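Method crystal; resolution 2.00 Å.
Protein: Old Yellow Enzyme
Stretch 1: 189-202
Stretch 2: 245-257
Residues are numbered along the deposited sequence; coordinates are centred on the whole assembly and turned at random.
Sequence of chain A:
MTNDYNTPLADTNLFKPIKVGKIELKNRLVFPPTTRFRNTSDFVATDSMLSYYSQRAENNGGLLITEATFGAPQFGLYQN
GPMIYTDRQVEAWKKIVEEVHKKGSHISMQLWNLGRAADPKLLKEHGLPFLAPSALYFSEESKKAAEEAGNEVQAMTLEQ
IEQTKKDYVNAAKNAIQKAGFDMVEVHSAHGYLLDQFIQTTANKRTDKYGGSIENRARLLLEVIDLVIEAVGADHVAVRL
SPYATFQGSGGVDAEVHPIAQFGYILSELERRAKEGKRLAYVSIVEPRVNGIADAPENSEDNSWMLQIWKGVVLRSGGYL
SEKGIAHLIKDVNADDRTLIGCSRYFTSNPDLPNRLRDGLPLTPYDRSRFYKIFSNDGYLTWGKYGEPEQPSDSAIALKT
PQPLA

Stretch 1 189-202: AHGYLLDQFIQTTA
Stretch 2 245-257: TFQGSGGVDAEVH

Two short hydroxyl hydrogen bonds anchor the contact. Ser249 OG (chi1 -71°, m) donates to Asp195 OD2 at 2.8 Å, and Thr201 OG1 (chi1 53°, p) donates to Gly248 O, also at 2.8 Å. The Asp195 carboxylate, with chi1 t (-162°) and its CA-to-CB bond toward the second stretch, is shared: OD2 also accepts from Gly191 N at 2.8 Å (N-H...O 143°), while OD1 accepts from Gln199 NE2 at 3.1 Å (168°). That last bond orients the Gln199 amide (chi1 m, chi2 m, chi3 -21°), leaving Gln199 OE1 to accept from Gly250 N at 3.0 Å and 156°. Asp195, Gln199, Ser249 and Gly250 thus form one connected network.

Two weaker bonds flank this network, one near the start of each stretch and one near the end of the second. Gln247 NE2 reaches His190 O at 2.9 Å, but the angle of 120° makes it weak; Glu255 N to Thr200 OG1, at 3.5 Å and 140°, is weak as well. Water 1 bridges the backbones, donating to Gly191 O at 2.5 Å and to Gln247 O at 2.6 Å. Water 3 accepts weakly from Gln199 NE2 (2.8 Å) and Gly251 N (3.1 Å).

The backbone supports this arrangement. A type I' turn runs from Ala189 to Tyr192, with His190 at phi/psi 63/35 and Gly191 at 70/16; Tyr192 is the N-cap of helix 193-198, and Gln199 (-82/135) leaves helical geometry. In the second stretch Gln247 (58/47) and Gly248 (79/4) have positive phi, Ser249 is extended (-66/150), Gly250 lies at -81/-30 and Gly251 at 56/-145, before the 3-10 segment 252-253. CA atoms pair as His190-Phe246 (5.6 Å), Gly191-Gln247 (5.2 Å), Thr201-Gly250 (5.8 Å) and Thr200-Ala254 (6.3 Å).

Close approach at Gly191 depends on its missing side chain: an ideal CB would lie 2.5 Å from Phe246 O and 2.9 Å from Gln247 CB, both clashes. At Gly250 an ideal CB would be tight against Thr201 CG2 (3.3 Å) and would clash with Ala254 CB (2.9 Å).

Packing completes the 556 Å² buried, both sides summed. Gln247 (chi1 m, chi2 t) places NE2 over one face of the Tyr192 ring, 3.6 Å from Tyr192 CE2. Phe246 (chi1 t, chi2 63°) presents its ring edge to the first stretch, with CD2 3.6 Å from His190 O and CE2 4.1 Å from Tyr192 OH. Toward the other end, Thr200 (chi1 p) sets OG1 3.6 Å from Ala254 CB, and its CG2 lies 4.4 Å from Val256 CB.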

# COMPACT_ATOMS: atom_id res chain seq x y z
N ALA A 189 -13.45 6.73 9.74
CA ALA A 189 -12.43 7.72 9.40
C ALA A 189 -12.38 8.81 10.46
O ALA A 189 -13.20 8.86 11.38
CB ALA A 189 -12.71 8.33 8.02
N HIS A 190 -11.38 9.68 10.32
CA HIS A 190 -11.31 10.96 11.03
C HIS A 190 -11.21 10.77 12.54
O HIS A 190 -11.75 11.57 13.32
CB HIS A 190 -12.50 11.85 10.67
CG HIS A 190 -12.52 12.25 9.22
ND1 HIS A 190 -13.70 12.43 8.52
CD2 HIS A 190 -11.52 12.52 8.35
CE1 HIS A 190 -13.42 12.79 7.28
NE2 HIS A 190 -12.10 12.84 7.15
N GLY A 191 -10.52 9.73 12.98
CA GLY A 191 -10.22 9.58 14.39
C GLY A 191 -11.39 9.26 15.28
O GLY A 191 -11.29 9.42 16.50
N TYR A 192 -12.51 8.82 14.72
CA TYR A 192 -13.63 8.36 15.53
C TYR A 192 -13.39 6.89 15.88
O TYR A 192 -12.33 6.33 15.58
CB TYR A 192 -14.95 8.63 14.80
CG TYR A 192 -15.17 10.12 14.57
CD1 TYR A 192 -14.95 10.69 13.32
CD2 TYR A 192 -15.56 10.95 15.61
CE1 TYR A 192 -15.14 12.04 13.11
CE2 TYR A 192 -15.76 12.31 15.40
CZ TYR A 192 -15.55 12.85 14.15
OH TYR A 192 -15.73 14.20 13.94
N LEU A 193 -14.37 6.24 16.52
CA LEU A 193 -14.12 4.99 17.24
C LEU A 193 -13.41 3.95 16.39
O LEU A 193 -12.37 3.41 16.77
CB LEU A 193 -15.44 4.42 17.78
CG LEU A 193 -15.21 3.16 18.63
CD1 LEU A 193 -14.65 3.52 20.00
CD2 LEU A 193 -16.46 2.32 18.75
N LEU A 194 -13.98 3.63 15.22
CA LEU A 194 -13.40 2.57 14.40
C LEU A 194 -12.00 2.94 13.93
O LEU A 194 -11.09 2.10 13.95
CB LEU A 194 -14.31 2.28 13.20
CG LEU A 194 -15.79 2.08 13.53
CD1 LEU A 194 -16.47 1.46 12.34
CD2 LEU A 194 -15.98 1.20 14.76
N ASP A 195 -11.80 4.20 13.52
CA ASP A 195 -10.46 4.66 13.20
C ASP A 195 -9.54 4.53 14.40
O ASP A 195 -8.38 4.12 14.26
CB ASP A 195 -10.52 6.11 12.71
CG ASP A 195 -9.27 6.51 11.95
OD1 ASP A 195 -8.70 5.65 11.24
OD2 ASP A 195 -8.86 7.69 12.05
N GLN A 196 -10.04 4.87 15.59
CA GLN A 196 -9.25 4.69 16.81
C GLN A 196 -8.79 3.25 16.97
O GLN A 196 -7.66 2.99 17.39
CB GLN A 196 -10.05 5.13 18.03
CG GLN A 196 -10.43 6.60 18.04
CD GLN A 196 -11.57 6.90 18.99
OE1 GLN A 196 -11.76 6.20 19.99
NE2 GLN A 196 -12.34 7.94 18.69
N PHE A 197 -9.66 2.29 16.64
CA PHE A 197 -9.23 0.89 16.66
C PHE A 197 -8.20 0.61 15.57
O PHE A 197 -7.33 -0.24 15.75
CB PHE A 197 -10.43 -0.04 16.52
CG PHE A 197 -11.07 -0.40 17.83
CD1 PHE A 197 -12.01 0.44 18.41
CD2 PHE A 197 -10.72 -1.57 18.49
CE1 PHE A 197 -12.59 0.12 19.63
CE2 PHE A 197 -11.30 -1.90 19.70
CZ PHE A 197 -12.23 -1.05 20.27
N ILE A 198 -8.29 1.32 14.44
CA ILE A 198 -7.34 1.08 13.35
C ILE A 198 -5.97 1.69 13.67
O ILE A 198 -4.94 1.13 13.30
CB ILE A 198 -7.91 1.63 12.03
CG1 ILE A 198 -9.20 0.90 11.66
CG2 ILE A 198 -6.90 1.50 10.91
CD1 ILE A 198 -9.91 1.49 10.47
N GLN A 199 -5.94 2.83 14.36
CA GLN A 199 -4.72 3.62 14.49
C GLN A 199 -3.83 3.08 15.60
O GLN A 199 -4.30 2.78 16.70
CB GLN A 199 -5.06 5.08 14.77
CG GLN A 199 -5.84 5.76 13.65
CD GLN A 199 -5.00 5.99 12.41
OE1 GLN A 199 -3.77 6.02 12.46
NE2 GLN A 199 -5.67 6.16 11.27
N THR A 200 -2.53 2.96 15.31
CA THR A 200 -1.56 2.59 16.34
C THR A 200 -1.47 3.64 17.43
O THR A 200 -1.19 3.31 18.59
CB THR A 200 -0.18 2.37 15.71
OG1 THR A 200 0.21 3.53 14.98
CG2 THR A 200 -0.19 1.16 14.78
N THR A 201 -1.68 4.91 17.08
CA THR A 201 -1.62 5.98 18.08
C THR A 201 -2.70 5.82 19.14
O THR A 201 -2.48 6.19 20.30
CB THR A 201 -1.75 7.34 17.40
OG1 THR A 201 -2.93 7.36 16.58
CG2 THR A 201 -0.53 7.64 16.54
N ALA A 202 -3.85 5.27 18.78
CA ALA A 202 -4.98 5.18 19.69
C ALA A 202 -5.19 3.78 20.27
O ALA A 202 -5.82 3.66 21.32
CB ALA A 202 -6.27 5.63 18.99
N THR A 245 -4.84 13.11 10.05
CA THR A 245 -4.26 13.17 11.39
C THR A 245 -5.21 13.85 12.37
O THR A 245 -4.79 14.27 13.45
CB THR A 245 -2.92 13.90 11.35
OG1 THR A 245 -3.08 15.18 10.72
CG2 THR A 245 -1.89 13.09 10.58
N PHE A 246 -6.48 13.97 12.01
CA PHE A 246 -7.47 14.61 12.87
C PHE A 246 -7.72 13.76 14.11
O PHE A 246 -7.84 12.53 14.04
CB PHE A 246 -8.77 14.83 12.10
CG PHE A 246 -9.80 15.62 12.85
CD1 PHE A 246 -9.56 16.93 13.22
CD2 PHE A 246 -11.04 15.06 13.15
CE1 PHE A 246 -10.52 17.66 13.90
CE2 PHE A 246 -12.00 15.78 13.82
CZ PHE A 246 -11.74 17.09 14.20
N GLN A 247 -7.78 14.43 15.27
CA GLN A 247 -8.09 13.79 16.55
C GLN A 247 -7.10 12.67 16.89
O GLN A 247 -7.48 11.57 17.29
CB GLN A 247 -9.54 13.28 16.57
CG GLN A 247 -10.56 14.39 16.69
CD GLN A 247 -11.99 13.89 16.62
OE1 GLN A 247 -12.89 14.46 17.24
NE2 GLN A 247 -12.21 12.83 15.85
N GLY A 248 -5.82 12.97 16.72
CA GLY A 248 -4.76 12.09 17.15
C GLY A 248 -4.46 10.91 16.25
O GLY A 248 -3.63 10.07 16.62
N SER A 249 -5.11 10.80 15.09
CA SER A 249 -4.80 9.73 14.16
C SER A 249 -3.38 9.89 13.63
O SER A 249 -2.86 11.01 13.51
CB SER A 249 -5.80 9.70 13.01
OG SER A 249 -7.07 9.24 13.46
N GLY A 250 -2.75 8.76 13.31
CA GLY A 250 -1.32 8.78 13.02
C GLY A 250 -0.95 9.23 11.63
O GLY A 250 0.11 9.82 11.43
N GLY A 251 -1.82 8.98 10.65
CA GLY A 251 -1.47 9.28 9.27
C GLY A 251 -0.19 8.58 8.86
O GLY A 251 0.09 7.45 9.29
N VAL A 252 0.60 9.25 8.02
CA VAL A 252 1.88 8.70 7.59
C VAL A 252 2.89 8.59 8.71
O VAL A 252 3.92 7.93 8.55
CB VAL A 252 2.47 9.54 6.44
CG1 VAL A 252 1.62 9.41 5.19
CG2 VAL A 252 2.60 10.99 6.86
N ASP A 253 2.64 9.24 9.85
CA ASP A 253 3.54 9.19 10.99
C ASP A 253 3.27 8.02 11.92
O ASP A 253 3.99 7.87 12.92
CB ASP A 253 3.46 10.50 11.78
CG ASP A 253 4.04 11.67 11.01
OD1 ASP A 253 3.37 12.73 10.95
OD2 ASP A 253 5.16 11.54 10.48
N ALA A 254 2.25 7.21 11.64
CA ALA A 254 1.98 6.04 12.46
C ALA A 254 3.19 5.11 12.48
O ALA A 254 3.99 5.07 11.54
CB ALA A 254 0.75 5.31 11.94
N GLU A 255 3.31 4.35 13.57
CA GLU A 255 4.41 3.40 13.70
C GLU A 255 4.35 2.33 12.63
O GLU A 255 5.38 1.78 12.23
CB GLU A 255 4.40 2.79 15.10
CG GLU A 255 5.08 1.45 15.26
CD GLU A 255 4.55 0.68 16.44
OE1 GLU A 255 4.98 -0.47 16.69
OE2 GLU A 255 3.68 1.22 17.16
N VAL A 256 3.15 2.03 12.11
CA VAL A 256 2.97 1.20 10.93
C VAL A 256 2.30 2.06 9.87
O VAL A 256 1.27 2.68 10.14
CB VAL A 256 2.15 -0.06 11.24
CG1 VAL A 256 1.93 -0.87 9.97
CG2 VAL A 256 2.85 -0.90 12.30
N HIS A 257 2.88 2.08 8.67
CA HIS A 257 2.44 3.02 7.64
C HIS A 257 0.99 2.73 7.25
O HIS A 257 0.58 1.57 7.18
CB HIS A 257 3.35 2.91 6.41
CG HIS A 257 3.30 4.11 5.52
ND1 HIS A 257 2.33 4.29 4.56
CD2 HIS A 257 4.11 5.19 5.44
CE1 HIS A 257 2.54 5.43 3.92
NE2 HIS A 257 3.62 5.99 4.44
O HOH W 1 -9.20 9.76 17.90
O HOH W 2 -2.22 5.75 10.04
O HOH W 3 -4.57 8.10 9.62